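Local coordinates for protein malate synthase (Haloferax volcanii, PDB 3OYZ) that catalyses the magnesium-dependent Claisen condensation of acetyl-CoA with glyoxylate, then hydrolysis of the malyl-CoA intermediate, giving malate and CoA in the glyoxylate cycle, at residues A[9-14]-A[43-48]; A[36-41]-A[75-80]. All blocks are in the same frame, centred on the assembly; numbering follows the deposited sequence.

Interaction 1: A[9-14]-A[43-48]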
loop_
_atom_site.group_PDB
_atom_site.type_symbol
_atom_site.label_atom_id
_atom_site.label_comp_id
_atom_site.label_asym_id
_atom_site.label_seq_id
_atom_site.Cartn_x
_atom_site.Cartn_y
_atom_site.Cartn_z
ATOM N N GLU A 9 5.694 22.971 -12.076
ATOM C CA GLU A 9 4.720 22.387 -11.202
ATOM C C GLU A 9 4.271 20.972 -11.587
ATOM O O GLU A 9 3.980 20.153 -10.712
ATOM C CB GLU A 9 3.563 23.375 -11.154
ATOM C CG GLU A 9 2.611 23.101 -10.046
ATOM C CD GLU A 9 1.576 24.206 -10.021
ATOM O OE1 GLU A 9 1.964 25.339 -10.387
ATOM O OE2 GLU A 9 0.403 23.952 -9.670
ATOM N N PHE A 10 4.246 20.670 -12.884
ATOM C CA PHE A 10 3.871 19.350 -13.418
ATOM C C PHE A 10 4.930 18.929 -14.419
ATOM O O PHE A 10 5.414 19.808 -15.169
ATOM C CB PHE A 10 2.547 19.412 -14.181
ATOM C CG PHE A 10 1.352 19.707 -13.315
ATOM C CD1 PHE A 10 0.538 18.678 -12.868
ATOM C CD2 PHE A 10 0.992 21.011 -13.024
ATOM C CE1 PHE A 10 -0.615 18.941 -12.115
ATOM C CE2 PHE A 10 -0.115 21.287 -12.199
ATOM C CZ PHE A 10 -0.919 20.240 -11.744
ATOM N N VAL A 11 5.227 17.629 -14.488
ATOM C CA VAL A 11 6.205 17.032 -15.394
ATOM C C VAL A 11 5.507 15.826 -16.007
ATOM O O VAL A 11 5.133 14.881 -15.309
ATOM C CB VAL A 11 7.561 16.630 -14.767
ATOM C CG1 VAL A 11 8.394 15.763 -15.682
ATOM C CG2 VAL A 11 8.387 17.839 -14.377
ATOM N N ARG A 12 5.258 15.852 -17.335
ATOM C CA ARG A 12 4.603 14.743 -18.019
ATOM C C ARG A 12 5.591 13.702 -18.450
ATOM O O ARG A 12 5.233 12.521 -18.480
ATOM C CB ARG A 12 3.902 15.254 -19.321
ATOM C CG ARG A 12 2.736 16.206 -19.033
ATOM C CD ARG A 12 2.249 16.861 -20.353
ATOM N NE ARG A 12 3.293 17.789 -20.779
ATOM C CZ ARG A 12 3.247 18.451 -21.942
ATOM N NH1 ARG A 12 2.225 18.253 -22.773
ATOM N NH2 ARG A 12 4.178 19.358 -22.206
ATOM N N THR A 13 6.817 14.096 -18.832
ATOM C CA THR A 13 7.654 13.172 -19.590
ATOM C C THR A 13 9.035 13.429 -19.041
ATOM O O THR A 13 9.376 14.587 -18.836
ATOM C CB THR A 13 7.661 13.586 -21.129
ATOM O OG1 THR A 13 7.436 14.993 -21.183
ATOM C CG2 THR A 13 6.418 13.066 -21.788
ATOM N N PHE A 14 9.781 12.357 -18.817
ATOM C CA PHE A 14 11.115 12.332 -18.244
ATOM C C PHE A 14 11.791 11.422 -19.229
ATOM O O PHE A 14 11.620 10.192 -19.176
ATOM C CB PHE A 14 10.985 11.681 -16.817
ATOM C CG PHE A 14 12.273 11.498 -16.062
ATOM C CD1 PHE A 14 12.727 12.452 -15.157
ATOM C CD2 PHE A 14 12.929 10.288 -16.125
ATOM C CE1 PHE A 14 13.909 12.267 -14.448
ATOM C CE2 PHE A 14 14.066 10.066 -15.389
ATOM C CZ PHE A 14 14.570 11.035 -14.530
ATOM N N PRO A 43 10.519 16.505 -24.516
ATOM C CA PRO A 43 10.032 16.136 -23.157
ATOM C C PRO A 43 9.994 17.317 -22.209
ATOM O O PRO A 43 10.783 18.245 -22.369
ATOM C CB PRO A 43 10.977 14.992 -22.769
ATOM C CG PRO A 43 12.301 15.382 -23.405
ATOM C CD PRO A 43 11.855 15.956 -24.802
ATOM N N ASP A 44 9.107 17.337 -21.204
ATOM C CA ASP A 44 9.229 18.353 -20.145
ATOM C C ASP A 44 10.595 18.283 -19.448
ATOM O O ASP A 44 11.182 19.291 -19.065
ATOM C CB ASP A 44 8.105 18.134 -19.127
ATOM C CG ASP A 44 6.774 18.527 -19.671
ATOM O OD1 ASP A 44 6.748 19.460 -20.519
ATOM O OD2 ASP A 44 5.761 17.917 -19.259
ATOM N N VAL A 45 11.161 17.100 -19.314
ATOM C CA VAL A 45 12.441 16.938 -18.609
ATOM C C VAL A 45 13.228 15.988 -19.442
ATOM O O VAL A 45 12.811 14.878 -19.731
ATOM C CB VAL A 45 12.290 16.406 -17.091
ATOM C CG1 VAL A 45 13.614 15.980 -16.598
ATOM C CG2 VAL A 45 11.919 17.553 -16.242
ATOM N N TRP A 46 14.426 16.425 -19.818
ATOM C CA TRP A 46 15.243 15.583 -20.631
ATOM C C TRP A 46 16.443 15.154 -19.808
ATOM O O TRP A 46 17.072 15.985 -19.180
ATOM C CB TRP A 46 15.724 16.388 -21.883
ATOM C CG TRP A 46 16.670 15.546 -22.713
ATOM C CD1 TRP A 46 16.553 14.217 -23.001
ATOM C CD2 TRP A 46 17.894 15.975 -23.319
ATOM N NE1 TRP A 46 17.636 13.792 -23.745
ATOM C CE2 TRP A 46 18.486 14.851 -23.912
ATOM C CE3 TRP A 46 18.544 17.228 -23.424
ATOM C CZ2 TRP A 46 19.672 14.932 -24.687
ATOM C CZ3 TRP A 46 19.799 17.281 -24.090
ATOM C CH2 TRP A 46 20.326 16.140 -24.718
ATOM N N VAL A 47 16.765 13.877 -19.819
ATOM C CA VAL A 47 17.822 13.330 -18.971
ATOM C C VAL A 47 18.953 12.692 -19.774
ATOM O O VAL A 47 18.920 11.499 -20.097
ATOM C CB VAL A 47 17.151 12.286 -17.996
ATOM C CG1 VAL A 47 18.144 11.764 -16.977
ATOM C CG2 VAL A 47 15.999 12.996 -17.301
ATOM N N PRO A 48 20.008 13.469 -20.076
ATOM C CA PRO A 48 21.124 12.704 -20.605
ATOM C C PRO A 48 21.640 11.723 -19.563
ATOM O O PRO A 48 22.093 12.143 -18.498
ATOM C CB PRO A 48 22.206 13.772 -20.777
ATOM C CG PRO A 48 21.464 15.052 -21.101
ATOM C CD PRO A 48 20.177 14.936 -20.240
#
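Asp44 OD2 is gripped twice by Arg12, once by its backbone and once by its side chain. Arg12 N donates to the anti lone pair of Asp44 OD2 at 2.9 Å. Arg12 NE reaches Asp44 OD2 from the syn side, also at 2.9 Å, in a nearly straight bond of 167°. Arg12 NH2 bonds to Asp44 OD1 at 3.1 Å. The salt bridge is therefore side-on and bidentate, with guanidinium and carboxylate planes 30° apart. These three bonds fix the rotation of the carboxylate. Its charge is shared further: OD1 also pairs with Arg8 and with Arg409 of the second subunit, while Arg12 NH2 bonds to Gln412 of that subunit. Two arginines besides Arg12 would be expected to keep the buried Asp44 ionised.

Thr13 comes next. Its OG1 accepts Asp44 N at 2.9 Å and also bonds to Asn268. With chi1 at 28°, OG1 sits between the backbone N and the carbonyl carbon, turned toward the start of 43-48. Val45 N bonds weakly to Thr13 O.

Beyond this polar end the contact is apolar. Val45 CG2 meets both methyls of Val11, and the two side chains cross at about a right angle. Val45 CG1 lies near Phe14 CD1. CG2 of Val47 lies over one face of the Phe14 ring, 3.7 Å from the centroid, a CH-pi contact. Trp257, which lines the pyruvate pocket, meets Phe14 edge-to-face.

Phe14 and Val45 form a parallel bridge. Strands 13-18 and 45-49, with helix 29-36 between them, make a beta-alpha-beta unit of the TIM barrel, and Thr16, just past Phe14, binds acetyl-CoA.

Interaction 2: A[36-41]-A[75-80]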
loop_
_atom_site.group_PDB
_atom_site.type_symbol
_atom_site.label_atom_id
_atom_site.label_comp_id
_atom_site.label_asym_id
_atom_site.label_seq_id
_atom_site.Cartn_x
_atom_site.Cartn_y
_atom_site.Cartn_z
ATOM N N GLY A 36 17.523 18.279 -30.305
ATOM C CA GLY A 36 16.804 19.052 -31.346
ATOM C C GLY A 36 15.299 18.866 -31.368
ATOM O O GLY A 36 14.566 19.618 -32.031
ATOM N N LEU A 37 14.791 17.947 -30.535
ATOM C CA LEU A 37 13.344 17.715 -30.463
ATOM C C LEU A 37 12.567 18.949 -30.032
ATOM O O LEU A 37 13.072 19.691 -29.195
ATOM C CB LEU A 37 13.093 16.537 -29.518
ATOM C CG LEU A 37 13.580 15.149 -29.918
ATOM C CD1 LEU A 37 13.350 14.123 -28.784
ATOM C CD2 LEU A 37 12.860 14.665 -31.199
ATOM N N ARG A 38 11.325 19.152 -30.491
ATOM C CA ARG A 38 10.515 20.354 -30.234
ATOM C C ARG A 38 9.026 20.031 -30.205
ATOM O O ARG A 38 8.602 19.025 -30.744
ATOM C CB ARG A 38 10.705 21.424 -31.337
ATOM C CG ARG A 38 12.137 21.952 -31.496
ATOM C CD ARG A 38 12.563 23.058 -30.466
ATOM N NE ARG A 38 13.983 23.431 -30.613
ATOM C CZ ARG A 38 15.070 22.742 -30.260
ATOM N NH1 ARG A 38 15.029 21.620 -29.542
ATOM N NH2 ARG A 38 16.273 23.243 -30.535
ATOM N N GLY A 39 8.221 20.922 -29.661
ATOM C CA GLY A 39 6.784 20.682 -29.531
ATOM C C GLY A 39 6.454 19.394 -28.758
ATOM O O GLY A 39 7.043 19.081 -27.721
ATOM N N MET A 40 5.507 18.628 -29.282
ATOM C CA MET A 40 4.951 17.506 -28.571
ATOM C C MET A 40 5.972 16.406 -28.579
ATOM O O MET A 40 5.866 15.460 -27.789
ATOM C CB MET A 40 3.637 17.054 -29.200
ATOM C CG MET A 40 2.512 17.923 -28.724
ATOM S SD MET A 40 2.009 17.742 -26.990
ATOM C CE MET A 40 0.521 18.750 -27.024
ATOM N N GLN A 41 6.985 16.583 -29.421
ATOM C CA GLN A 41 8.029 15.590 -29.526
ATOM C C GLN A 41 9.073 15.800 -28.426
ATOM O O GLN A 41 9.940 14.947 -28.272
ATOM C CB GLN A 41 8.763 15.696 -30.877
ATOM C CG GLN A 41 8.171 14.828 -32.007
ATOM C CD GLN A 41 8.735 15.276 -33.343
ATOM O OE1 GLN A 41 8.107 16.104 -33.971
ATOM N NE2 GLN A 41 9.946 14.872 -33.716
ATOM N N ALA A 75 20.935 25.850 -25.104
ATOM C CA ALA A 75 20.264 27.147 -25.037
ATOM C C ALA A 75 18.825 27.190 -25.525
ATOM O O ALA A 75 18.006 27.909 -24.931
ATOM C CB ALA A 75 21.084 28.259 -25.690
ATOM N N GLU A 76 18.488 26.442 -26.573
ATOM C CA GLU A 76 17.082 26.526 -27.048
ATOM C C GLU A 76 16.361 25.202 -26.833
ATOM O O GLU A 76 15.340 25.003 -27.487
ATOM C CB GLU A 76 16.849 26.887 -28.538
ATOM C CG GLU A 76 17.149 28.325 -29.008
ATOM C CD GLU A 76 18.602 28.407 -29.379
ATOM O OE1 GLU A 76 19.182 27.296 -29.559
ATOM O OE2 GLU A 76 19.168 29.523 -29.382
ATOM N N PHE A 77 16.909 24.279 -26.030
ATOM C CA PHE A 77 16.126 23.066 -25.753
ATOM C C PHE A 77 14.870 23.543 -25.037
ATOM O O PHE A 77 14.985 24.361 -24.117
ATOM C CB PHE A 77 16.910 22.104 -24.877
ATOM C CG PHE A 77 16.180 20.833 -24.663
ATOM C CD1 PHE A 77 16.030 19.942 -25.720
ATOM C CD2 PHE A 77 15.592 20.552 -23.430
ATOM C CE1 PHE A 77 15.306 18.776 -25.587
ATOM C CE2 PHE A 77 14.852 19.387 -23.294
ATOM C CZ PHE A 77 14.687 18.510 -24.353
ATOM N N PRO A 78 13.657 23.138 -25.463
ATOM C CA PRO A 78 12.607 23.872 -24.756
ATOM C C PRO A 78 12.171 23.297 -23.372
ATOM O O PRO A 78 11.416 23.995 -22.713
ATOM C CB PRO A 78 11.376 23.687 -25.651
ATOM C CG PRO A 78 11.574 22.333 -26.215
ATOM C CD PRO A 78 13.096 22.198 -26.452
ATOM N N GLY A 79 12.453 22.032 -23.071
ATOM C CA GLY A 79 12.171 21.459 -21.734
ATOM C C GLY A 79 13.280 21.726 -20.724
ATOM O O GLY A 79 14.061 22.654 -20.917
ATOM N N GLU A 80 13.399 20.962 -19.629
ATOM C CA GLU A 80 14.479 21.266 -18.655
ATOM C C GLU A 80 15.466 20.177 -18.802
ATOM O O GLU A 80 15.057 19.036 -18.990
ATOM C CB GLU A 80 13.917 21.254 -17.208
ATOM C CG GLU A 80 13.068 22.489 -16.841
ATOM C CD GLU A 80 12.694 22.526 -15.329
ATOM O OE1 GLU A 80 13.246 21.687 -14.575
ATOM O OE2 GLU A 80 11.921 23.407 -14.854
#
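Two neighbouring alpha-to-beta loops of the TIM barrel meet here. Segment 36-41 follows helix 29-36 and leads toward strand 45-49. Segment 75-80 follows helix 59-73 and leads to strand 80-81. Arg38 has the largest share of the contact. It crosses to the other loop and lays its guanidinium across the backbone of Glu76. Glu76 O stands over the centre of that flat group, 3.5 Å above its plane, and its nearest guanidinium atom is Arg38 CZ at 3.6 Å. No hydrogen bond joins the two loops, and the carbonyl meets the cation through its face. Phe77 CA lies over a guanidinium face as well.

Arg38 NH1 turns back to its own side, to Leu37 O and to Ala35 O of helix 29-36. Arg38 NH1 bonds to Leu37 O at 2.8 Å, approaching from above the carbonyl plane at an N-H...O angle of 144°. Two backbone oxygens near the end of helix 29-36 thus hold the guanidinium in place. The chain of Arg38 bends at chi2 (-81°), which swings CD round near Pro78. The carboxylate of Glu76 is not in contact with it: Arg38 NH2 and Glu76 OE1 are 5.1 Å apart, so any attraction acts at long range.

The second subunit borders this spot. Its Gln412 bonds to Gly39 O, and its Asp411 packs on Pro78.

Phe77 is buried, and its ring adds a looser approach of Phe77 CE1 to Leu37 O at 4.3 Å. Pro78 CD packs against Leu37 O and Arg38 NH1, at 3.7 Å from each.

Interactions 1 and 2 are adjacent, with centres about 10 Å apart. Their segments alternate along the chain. Strand 45-49 continues the sheet from 13-18 to 80-81: Trp46 N and Asp44 O lie 2.8 Å from Glu80 O and Glu80 N respectively, both probable hydrogen bonds. Phe77 CZ packs 3.4 Å from Trp46 CB, joining 75-80 to strand 45-49. In interaction 1 the Phe14 side chain lies about 7 Å from bound pyruvate and from acetyl-CoA, and that of Val47 about 4 Å from the side chain of glyoxylate-binding Arg84. In interaction 2 the Leu37 side chain is about 6 Å from acetyl-CoA. Gln412 of the second subunit bonds to both, at Arg12 and at Gly39.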